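Local coordinates for vivid PAS protein VVD (Neurospora crassa, PDB 3D72), which acts as a blue-light photoreceptor, binding a flavin-adenine dinucleotide in a LOV-type PAS domain and forming a rapidly exchanging dimer on light activation, at residues Thr61-Ala66 with Arg74-Pro79; Ala37-Asp42 with Thr48-Ala53. The protein carries 1 engineered substitution. One frame throughout, in Å; residues are numbered along the deposited sequence.

Interaction 1 (Thr61-Ala66 with Arg74-Pro79); sequences TGYSNA and RFLQSP. With FAD (flavin-adenine dinucleotide), chain C.
The rings of Tyr63 and Phe75 form a T-shaped stack: their planes stand at 80° and their centroids are 5.2 Å apart. Phe75 supplies the edge, its CE1 lying over the rim of one Tyr63 face, 3.8 Å from Tyr63 CE1. Leu76 adds aliphatic packing. Its CD2 approaches Tyr63 CE1 obliquely at 3.8 Å and also meets Thr61 CG2, while its other methyl, CD1, reaches FAD O4 at 3.6 Å. The leucine thus spans from the tyrosine to the flavin.

The polar contacts include a water bridge, in which one molecule hydrogen-bonds both Tyr63 OH (2.7 Å) and Ser78 O. In the FAD pocket of this LOV-type PAS domain, Arg74 bends at its third torsion (75°) and presents its guanidinium edge to a phosphate: NE bonds FAD O2P, and NH1 bonds FAD O1P at 2.8 Å, nearly straight at 176°. A leucine in place of Arg74 would probably leave that phosphate and the carboxylate of Asp47 without this shared cationic partner. Gln77 NE2 bonds FAD O2 at 2.9 Å and FAD O4' at 3.1 Å.

Val68 of helix 65-68 touches the side chains of Tyr63 and Phe75, whereas Leu76 also touches Phe57 of helix 55-61 and Asn116 of strand 110-117.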
loop_
_atom_site.group_PDB
_atom_site.type_symbol
_atom_site.label_atom_id
_atom_site.label_comp_id
_atom_site.label_asym_id
_atom_site.label_seq_id
_atom_site.Cartn_x
_atom_site.Cartn_y
_atom_site.Cartn_z
ATOM N N THR A 61 17.167 -11.813 10.630
ATOM C CA THR A 61 17.369 -13.181 11.099
ATOM C C THR A 61 18.681 -13.846 10.710
ATOM O O THR A 61 19.080 -14.833 11.329
ATOM C CB THR A 61 16.213 -14.099 10.632
ATOM O OG1 THR A 61 16.229 -14.212 9.202
ATOM C CG2 THR A 61 14.873 -13.538 11.081
ATOM N N GLY A 62 19.341 -13.323 9.681
ATOM C CA GLY A 62 20.602 -13.894 9.239
ATOM C C GLY A 62 20.465 -15.069 8.286
ATOM O O GLY A 62 21.468 -15.638 7.848
ATOM N N TYR A 63 19.227 -15.445 7.975
ATOM C CA TYR A 63 18.962 -16.557 7.065
ATOM C C TYR A 63 18.761 -16.046 5.641
ATOM O O TYR A 63 18.395 -14.897 5.444
ATOM C CB TYR A 63 17.707 -17.320 7.508
ATOM C CG TYR A 63 17.872 -18.129 8.778
ATOM C CD1 TYR A 63 17.504 -17.612 10.025
ATOM C CD2 TYR A 63 18.378 -19.428 8.731
ATOM C CE1 TYR A 63 17.628 -18.374 11.185
ATOM C CE2 TYR A 63 18.513 -20.188 9.880
ATOM C CZ TYR A 63 18.137 -19.662 11.103
ATOM O OH TYR A 63 18.271 -20.438 12.235
ATOM N N SER A 64 19.004 -16.901 4.654
ATOM C CA SER A 64 18.836 -16.524 3.250
ATOM C C SER A 64 17.451 -16.935 2.753
ATOM O O SER A 64 16.735 -17.669 3.434
ATOM C CB SER A 64 19.891 -17.229 2.393
ATOM O OG SER A 64 19.684 -18.630 2.436
ATOM N N ASN A 65 17.076 -16.460 1.567
ATOM C CA ASN A 65 15.786 -16.815 0.986
ATOM C C ASN A 65 15.661 -18.331 0.873
ATOM O O ASN A 65 14.626 -18.905 1.216
ATOM C CB ASN A 65 15.637 -16.203 -0.411
ATOM C CG ASN A 65 14.667 -15.042 -0.440
ATOM O OD1 ASN A 65 13.524 -15.162 -0.002
ATOM N ND2 ASN A 65 15.118 -13.908 -0.966
ATOM N N ALA A 66 16.722 -18.975 0.393
ATOM C CA ALA A 66 16.733 -20.423 0.224
ATOM C C ALA A 66 16.512 -21.166 1.535
ATOM O O ALA A 66 15.927 -22.247 1.556
ATOM C CB ALA A 66 18.052 -20.862 -0.400
ATOM N N ARG A 74 8.175 -21.243 12.543
ATOM C CA ARG A 74 8.536 -21.644 13.901
ATOM C C ARG A 74 10.006 -22.020 14.058
ATOM O O ARG A 74 10.491 -22.114 15.186
ATOM C CB ARG A 74 7.659 -22.809 14.390
ATOM C CG ARG A 74 7.949 -24.142 13.719
ATOM C CD ARG A 74 7.186 -25.282 14.403
ATOM N NE ARG A 74 5.760 -25.280 14.083
ATOM C CZ ARG A 74 5.238 -25.731 12.946
ATOM N NH1 ARG A 74 3.923 -25.679 12.754
ATOM N NH2 ARG A 74 6.019 -26.249 12.010
ATOM N N PHE A 75 10.722 -22.226 12.953
ATOM C CA PHE A 75 12.137 -22.595 13.064
ATOM C C PHE A 75 12.955 -21.536 13.798
ATOM O O PHE A 75 14.019 -21.831 14.322
ATOM C CB PHE A 75 12.753 -22.866 11.680
ATOM C CG PHE A 75 12.935 -21.639 10.831
ATOM C CD1 PHE A 75 14.063 -20.830 10.977
ATOM C CD2 PHE A 75 11.986 -21.297 9.868
ATOM C CE1 PHE A 75 14.238 -19.700 10.186
ATOM C CE2 PHE A 75 12.158 -20.164 9.074
ATOM C CZ PHE A 75 13.282 -19.367 9.228
ATOM N N LEU A 76 12.456 -20.303 13.837
ATOM C CA LEU A 76 13.166 -19.228 14.520
ATOM C C LEU A 76 13.131 -19.416 16.035
ATOM O O LEU A 76 13.862 -18.746 16.762
ATOM C CB LEU A 76 12.547 -17.861 14.170
ATOM C CG LEU A 76 12.740 -17.346 12.739
ATOM C CD1 LEU A 76 11.982 -16.035 12.556
ATOM C CD2 LEU A 76 14.218 -17.135 12.463
ATOM N N GLN A 77 12.284 -20.323 16.510
ATOM C CA GLN A 77 12.160 -20.544 17.944
ATOM C C GLN A 77 13.277 -21.365 18.563
ATOM O O GLN A 77 13.295 -21.571 19.775
ATOM C CB GLN A 77 10.797 -21.162 18.245
ATOM C CG GLN A 77 9.661 -20.150 18.094
ATOM C CD GLN A 77 8.345 -20.788 17.736
ATOM O OE1 GLN A 77 8.092 -21.954 18.062
ATOM N NE2 GLN A 77 7.477 -20.019 17.071
ATOM N N SER A 78 14.214 -21.808 17.735
ATOM C CA SER A 78 15.348 -22.594 18.219
ATOM C C SER A 78 16.655 -22.057 17.648
ATOM O O SER A 78 16.727 -21.669 16.484
ATOM C CB SER A 78 15.186 -24.062 17.823
ATOM O OG SER A 78 16.235 -24.847 18.365
ATOM N N PRO A 79 17.722 -22.032 18.463
ATOM C CA PRO A 79 19.003 -21.527 17.969
ATOM C C PRO A 79 19.623 -22.411 16.894
ATOM O O PRO A 79 20.561 -22.005 16.211
ATOM C CB PRO A 79 19.856 -21.446 19.235
ATOM C CG PRO A 79 19.284 -22.516 20.103
ATOM C CD PRO A 79 17.797 -22.367 19.896
HETATM P PA FAD C . 2.358 -25.948 17.949
HETATM O O1A FAD C . 3.549 -26.559 17.298
HETATM O O2A FAD C . 1.102 -26.734 17.959
HETATM O O5B FAD C . 2.764 -25.544 19.429
HETATM C C5B FAD C . 1.853 -24.946 20.373
HETATM C C4B FAD C . 2.532 -24.961 21.739
HETATM O O4B FAD C . 1.586 -24.425 22.681
HETATM C C3B FAD C . 2.957 -26.355 22.248
HETATM O O3B FAD C . 4.307 -26.451 22.624
HETATM C C2B FAD C . 2.003 -26.674 23.393
HETATM O O2B FAD C . 2.524 -27.357 24.503
HETATM C C1B FAD C . 1.354 -25.337 23.764
HETATM N N9A FAD C . -0.085 -25.399 23.936
HETATM C C8A FAD C . -1.027 -25.767 23.015
HETATM N N7A FAD C . -2.261 -25.739 23.461
HETATM C C5A FAD C . -2.119 -25.348 24.782
HETATM C C6A FAD C . -3.088 -25.120 25.822
HETATM N N6A FAD C . -4.396 -25.305 25.619
HETATM N N1A FAD C . -2.637 -24.725 27.047
HETATM C C2A FAD C . -1.298 -24.549 27.222
HETATM N N3A FAD C . -0.302 -24.722 26.322
HETATM C C4A FAD C . -0.814 -25.143 25.085
HETATM N N1 FAD C . 6.912 -17.509 14.835
HETATM C C2 FAD C . 8.105 -17.052 15.295
HETATM O O2 FAD C . 8.673 -17.553 16.283
HETATM N N3 FAD C . 8.721 -15.965 14.656
HETATM C C4 FAD C . 8.215 -15.304 13.535
HETATM O O4 FAD C . 8.841 -14.335 13.046
HETATM C C4X FAD C . 6.970 -15.776 13.071
HETATM N N5 FAD C . 6.396 -15.170 11.938
HETATM C C5X FAD C . 5.180 -15.657 11.494
HETATM C C6 FAD C . 4.580 -15.056 10.344
HETATM C C7 FAD C . 3.391 -15.511 9.828
HETATM C C7M FAD C . 2.823 -14.779 8.604
HETATM C C8 FAD C . 2.744 -16.635 10.399
HETATM C C8M FAD C . 1.445 -17.203 9.863
HETATM C C9 FAD C . 3.327 -17.254 11.564
HETATM C C9A FAD C . 4.534 -16.795 12.118
HETATM N N10 FAD C . 5.151 -17.384 13.295
HETATM C C10 FAD C . 6.369 -16.906 13.723
HETATM C "C1'" FAD C . 4.524 -18.504 14.052
HETATM C "C2'" FAD C . 4.733 -19.940 13.638
HETATM O "O2'" FAD C . 4.758 -20.006 12.208
HETATM C "C3'" FAD C . 3.601 -20.774 14.283
HETATM O "O3'" FAD C . 2.349 -20.297 13.793
HETATM C "C4'" FAD C . 3.594 -20.680 15.845
HETATM O "O4'" FAD C . 4.778 -21.267 16.353
HETATM C "C5'" FAD C . 2.369 -21.355 16.482
HETATM O "O5'" FAD C . 1.933 -22.490 15.718
HETATM P P FAD C . 2.599 -23.925 15.847
HETATM O O1P FAD C . 2.159 -24.678 14.671
HETATM O O2P FAD C . 4.066 -23.804 16.033
HETATM O O3P FAD C . 1.987 -24.617 17.159
HETATM O O HOH W 1 16.664 -19.823 14.296
#

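Interaction 2 (Ala37-Asp42 with Thr48-Ala53); sequences ALILCD and TPIVYA. With FAD (flavin-adenine dinucleotide), chain C.
Leu40 and Tyr52 face each other as an antiparallel hydrogen-bonded pair in the first hairpin of the PAS fold, between strands 38-42 and 50-53, whose directions differ by 161°. Backbone bonding reveals a classic beta bulge: Leu40 O accepts from both Val51 N (2.8 Å, 169° at the hydrogen) and Tyr52 N (3.3 Å), so two successive residues oppose one. Leu40 N donates to Tyr52 O at 2.9 Å, and beyond the bulge Asp42 N donates to Pro49 O, also at 2.9 Å. Accordingly, the register moves by one residue, and Cys41 pairs with Ile50 without a direct hydrogen bond. At the turn end, the carboxylate of Asp42 forms a salt bridge with Arg141.

Apolar packing differs on the two faces. On the face of Leu40 and Tyr52, their CB atoms abut, and Leu38 CD1 comes to the Tyr52 ring edge, 3.7 Å from CE1. Helix 12-21 lies against this face through Ile12, and Met1 of the second subunit packs on Tyr52.

The opposite face, bearing Ile39, Cys41, Ile50 and Ala53, is turned to the flavin. Ile39 CD1 touches Ile50 CG1 at 3.9 Å. With CG1 set between the backbone N and carbonyl carbon (chi1 64°) and the chain extended beyond it, Ile39 brings that same methyl to 3.4 Å from FAD C6. Beside it, Cys41 SG lies 3.5 Å from the flavin methyl C7M.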
loop_
_atom_site.group_PDB
_atom_site.type_symbol
_atom_site.label_atom_id
_atom_site.label_comp_id
_atom_site.label_asym_id
_atom_site.label_seq_id
_atom_site.Cartn_x
_atom_site.Cartn_y
_atom_site.Cartn_z
ATOM N N ALA A 37 10.592 -5.445 7.853
ATOM C CA ALA A 37 10.796 -6.891 7.913
ATOM C C ALA A 37 9.415 -7.538 7.865
ATOM O O ALA A 37 8.576 -7.315 8.734
ATOM C CB ALA A 37 11.519 -7.283 9.199
ATOM N N LEU A 38 9.164 -8.330 6.834
ATOM C CA LEU A 38 7.862 -8.970 6.723
ATOM C C LEU A 38 7.974 -10.271 5.978
ATOM O O LEU A 38 8.944 -10.504 5.267
ATOM C CB LEU A 38 6.861 -8.066 5.992
ATOM C CG LEU A 38 7.068 -7.720 4.514
ATOM C CD1 LEU A 38 6.624 -8.884 3.626
ATOM C CD2 LEU A 38 6.249 -6.474 4.167
ATOM N N ILE A 39 6.981 -11.121 6.179
ATOM C CA ILE A 39 6.915 -12.390 5.462
ATOM C C ILE A 39 5.460 -12.693 5.147
ATOM O O ILE A 39 4.548 -12.193 5.800
ATOM C CB ILE A 39 7.535 -13.569 6.254
ATOM C CG1 ILE A 39 6.754 -13.840 7.538
ATOM C CG2 ILE A 39 8.986 -13.262 6.575
ATOM C CD1 ILE A 39 7.213 -15.111 8.247
ATOM N N LEU A 40 5.237 -13.492 4.113
ATOM C CA LEU A 40 3.888 -13.876 3.733
ATOM C C LEU A 40 3.868 -15.399 3.775
ATOM O O LEU A 40 4.780 -16.040 3.241
ATOM C CB LEU A 40 3.564 -13.412 2.309
ATOM C CG LEU A 40 2.087 -13.586 1.925
ATOM C CD1 LEU A 40 1.256 -12.448 2.529
ATOM C CD2 LEU A 40 1.952 -13.574 0.407
ATOM N N CYS A 41 2.861 -15.961 4.438
ATOM C CA CYS A 41 2.711 -17.409 4.545
ATOM C C CYS A 41 1.416 -17.840 3.884
ATOM O O CYS A 41 0.420 -17.107 3.902
ATOM C CB CYS A 41 2.724 -17.849 6.007
ATOM S SG CYS A 41 4.287 -17.486 6.847
ATOM N N ASP A 42 1.429 -19.037 3.304
ATOM C CA ASP A 42 0.254 -19.559 2.610
ATOM C C ASP A 42 -0.597 -20.413 3.553
ATOM O O ASP A 42 -0.211 -21.509 3.942
ATOM C CB ASP A 42 0.702 -20.398 1.415
ATOM C CG ASP A 42 -0.417 -20.646 0.429
ATOM O OD1 ASP A 42 -1.579 -20.698 0.862
ATOM O OD2 ASP A 42 -0.133 -20.806 -0.777
ATOM N N THR A 48 1.331 -24.062 6.764
ATOM C CA THR A 48 1.442 -22.614 6.558
ATOM C C THR A 48 2.862 -22.136 6.250
ATOM O O THR A 48 3.472 -21.383 7.022
ATOM C CB THR A 48 0.913 -21.886 7.820
ATOM O OG1 THR A 48 -0.273 -22.559 8.284
ATOM C CG2 THR A 48 0.587 -20.446 7.512
ATOM N N PRO A 49 3.405 -22.545 5.097
ATOM C CA PRO A 49 4.759 -22.161 4.700
ATOM C C PRO A 49 5.000 -20.715 4.268
ATOM O O PRO A 49 4.115 -20.068 3.715
ATOM C CB PRO A 49 5.053 -23.130 3.564
ATOM C CG PRO A 49 3.729 -23.231 2.885
ATOM C CD PRO A 49 2.767 -23.375 4.054
ATOM N N ILE A 50 6.213 -20.234 4.522
ATOM C CA ILE A 50 6.620 -18.907 4.100
ATOM C C ILE A 50 6.768 -18.970 2.585
ATOM O O ILE A 50 7.477 -19.831 2.063
ATOM C CB ILE A 50 7.995 -18.519 4.698
ATOM C CG1 ILE A 50 7.895 -18.418 6.223
ATOM C CG2 ILE A 50 8.477 -17.219 4.096
ATOM C CD1 ILE A 50 9.241 -18.311 6.913
ATOM N N VAL A 51 6.093 -18.076 1.876
ATOM C CA VAL A 51 6.182 -18.056 0.415
ATOM C C VAL A 51 6.831 -16.757 -0.066
ATOM O O VAL A 51 7.121 -16.590 -1.250
ATOM C CB VAL A 51 4.786 -18.253 -0.259
ATOM C CG1 VAL A 51 4.273 -19.658 0.019
ATOM C CG2 VAL A 51 3.790 -17.226 0.251
ATOM N N TYR A 52 7.048 -15.826 0.862
ATOM C CA TYR A 52 7.716 -14.563 0.552
ATOM C C TYR A 52 8.371 -13.998 1.800
ATOM O O TYR A 52 7.768 -14.006 2.865
ATOM C CB TYR A 52 6.741 -13.512 0.009
ATOM C CG TYR A 52 7.426 -12.192 -0.277
ATOM C CD1 TYR A 52 7.527 -11.198 0.700
ATOM C CD2 TYR A 52 8.039 -11.969 -1.504
ATOM C CE1 TYR A 52 8.230 -10.018 0.455
ATOM C CE2 TYR A 52 8.741 -10.798 -1.755
ATOM C CZ TYR A 52 8.835 -9.832 -0.775
ATOM O OH TYR A 52 9.551 -8.692 -1.046
ATOM N N ALA A 53 9.604 -13.513 1.660
ATOM C CA ALA A 53 10.323 -12.916 2.785
ATOM C C ALA A 53 11.008 -11.646 2.304
ATOM O O ALA A 53 11.696 -11.646 1.283
ATOM C CB ALA A 53 11.353 -13.896 3.348
HETATM P PA FAD C . 2.358 -25.948 17.949
HETATM O O1A FAD C . 3.549 -26.559 17.298
HETATM O O2A FAD C . 1.102 -26.734 17.959
HETATM O O5B FAD C . 2.764 -25.544 19.429
HETATM C C5B FAD C . 1.853 -24.946 20.373
HETATM C C4B FAD C . 2.532 -24.961 21.739
HETATM O O4B FAD C . 1.586 -24.425 22.681
HETATM C C3B FAD C . 2.957 -26.355 22.248
HETATM O O3B FAD C . 4.307 -26.451 22.624
HETATM C C2B FAD C . 2.003 -26.674 23.393
HETATM O O2B FAD C . 2.524 -27.357 24.503
HETATM C C1B FAD C . 1.354 -25.337 23.764
HETATM N N9A FAD C . -0.085 -25.399 23.936
HETATM C C8A FAD C . -1.027 -25.767 23.015
HETATM N N7A FAD C . -2.261 -25.739 23.461
HETATM C C5A FAD C . -2.119 -25.348 24.782
HETATM C C6A FAD C . -3.088 -25.120 25.822
HETATM N N6A FAD C . -4.396 -25.305 25.619
HETATM N N1A FAD C . -2.637 -24.725 27.047
HETATM C C2A FAD C . -1.298 -24.549 27.222
HETATM N N3A FAD C . -0.302 -24.722 26.322
HETATM C C4A FAD C . -0.814 -25.143 25.085
HETATM N N1 FAD C . 6.912 -17.509 14.835
HETATM C C2 FAD C . 8.105 -17.052 15.295
HETATM O O2 FAD C . 8.673 -17.553 16.283
HETATM N N3 FAD C . 8.721 -15.965 14.656
HETATM C C4 FAD C . 8.215 -15.304 13.535
HETATM O O4 FAD C . 8.841 -14.335 13.046
HETATM C C4X FAD C . 6.970 -15.776 13.071
HETATM N N5 FAD C . 6.396 -15.170 11.938
HETATM C C5X FAD C . 5.180 -15.657 11.494
HETATM C C6 FAD C . 4.580 -15.056 10.344
HETATM C C7 FAD C . 3.391 -15.511 9.828
HETATM C C7M FAD C . 2.823 -14.779 8.604
HETATM C C8 FAD C . 2.744 -16.635 10.399
HETATM C C8M FAD C . 1.445 -17.203 9.863
HETATM C C9 FAD C . 3.327 -17.254 11.564
HETATM C C9A FAD C . 4.534 -16.795 12.118
HETATM N N10 FAD C . 5.151 -17.384 13.295
HETATM C C10 FAD C . 6.369 -16.906 13.723
HETATM C "C1'" FAD C . 4.524 -18.504 14.052
HETATM C "C2'" FAD C . 4.733 -19.940 13.638
HETATM O "O2'" FAD C . 4.758 -20.006 12.208
HETATM C "C3'" FAD C . 3.601 -20.774 14.283
HETATM O "O3'" FAD C . 2.349 -20.297 13.793
HETATM C "C4'" FAD C . 3.594 -20.680 15.845
HETATM O "O4'" FAD C . 4.778 -21.267 16.353
HETATM C "C5'" FAD C . 2.369 -21.355 16.482
HETATM O "O5'" FAD C . 1.933 -22.490 15.718
HETATM P P FAD C . 2.599 -23.925 15.847
HETATM O O1P FAD C . 2.159 -24.678 14.671
HETATM O O2P FAD C . 4.066 -23.804 16.033
HETATM O O3P FAD C . 1.987 -24.617 17.159
#

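From the N terminus, interaction 2 comes first: 37-42 runs into a five-residue turn and returns as 48-53, closing the hairpin. The chain then enters helix 55-61, and interaction 1 closes a second short loop, bringing 74-79 back to 61-66 around helix 65-68. The two closures follow in series, neither nested nor crossed, yet their centres lie about 12 Å apart. They meet directly where Phe75 CE2 packs 4.1 Å from Ile50 CD1. FAD joins them as well: interaction 2 supplies sheet side chains to its ring system, and interaction 1 supplies polar groups to its phosphate, ribityl chain and pyrimidine end, linking the sheet to the helical segments.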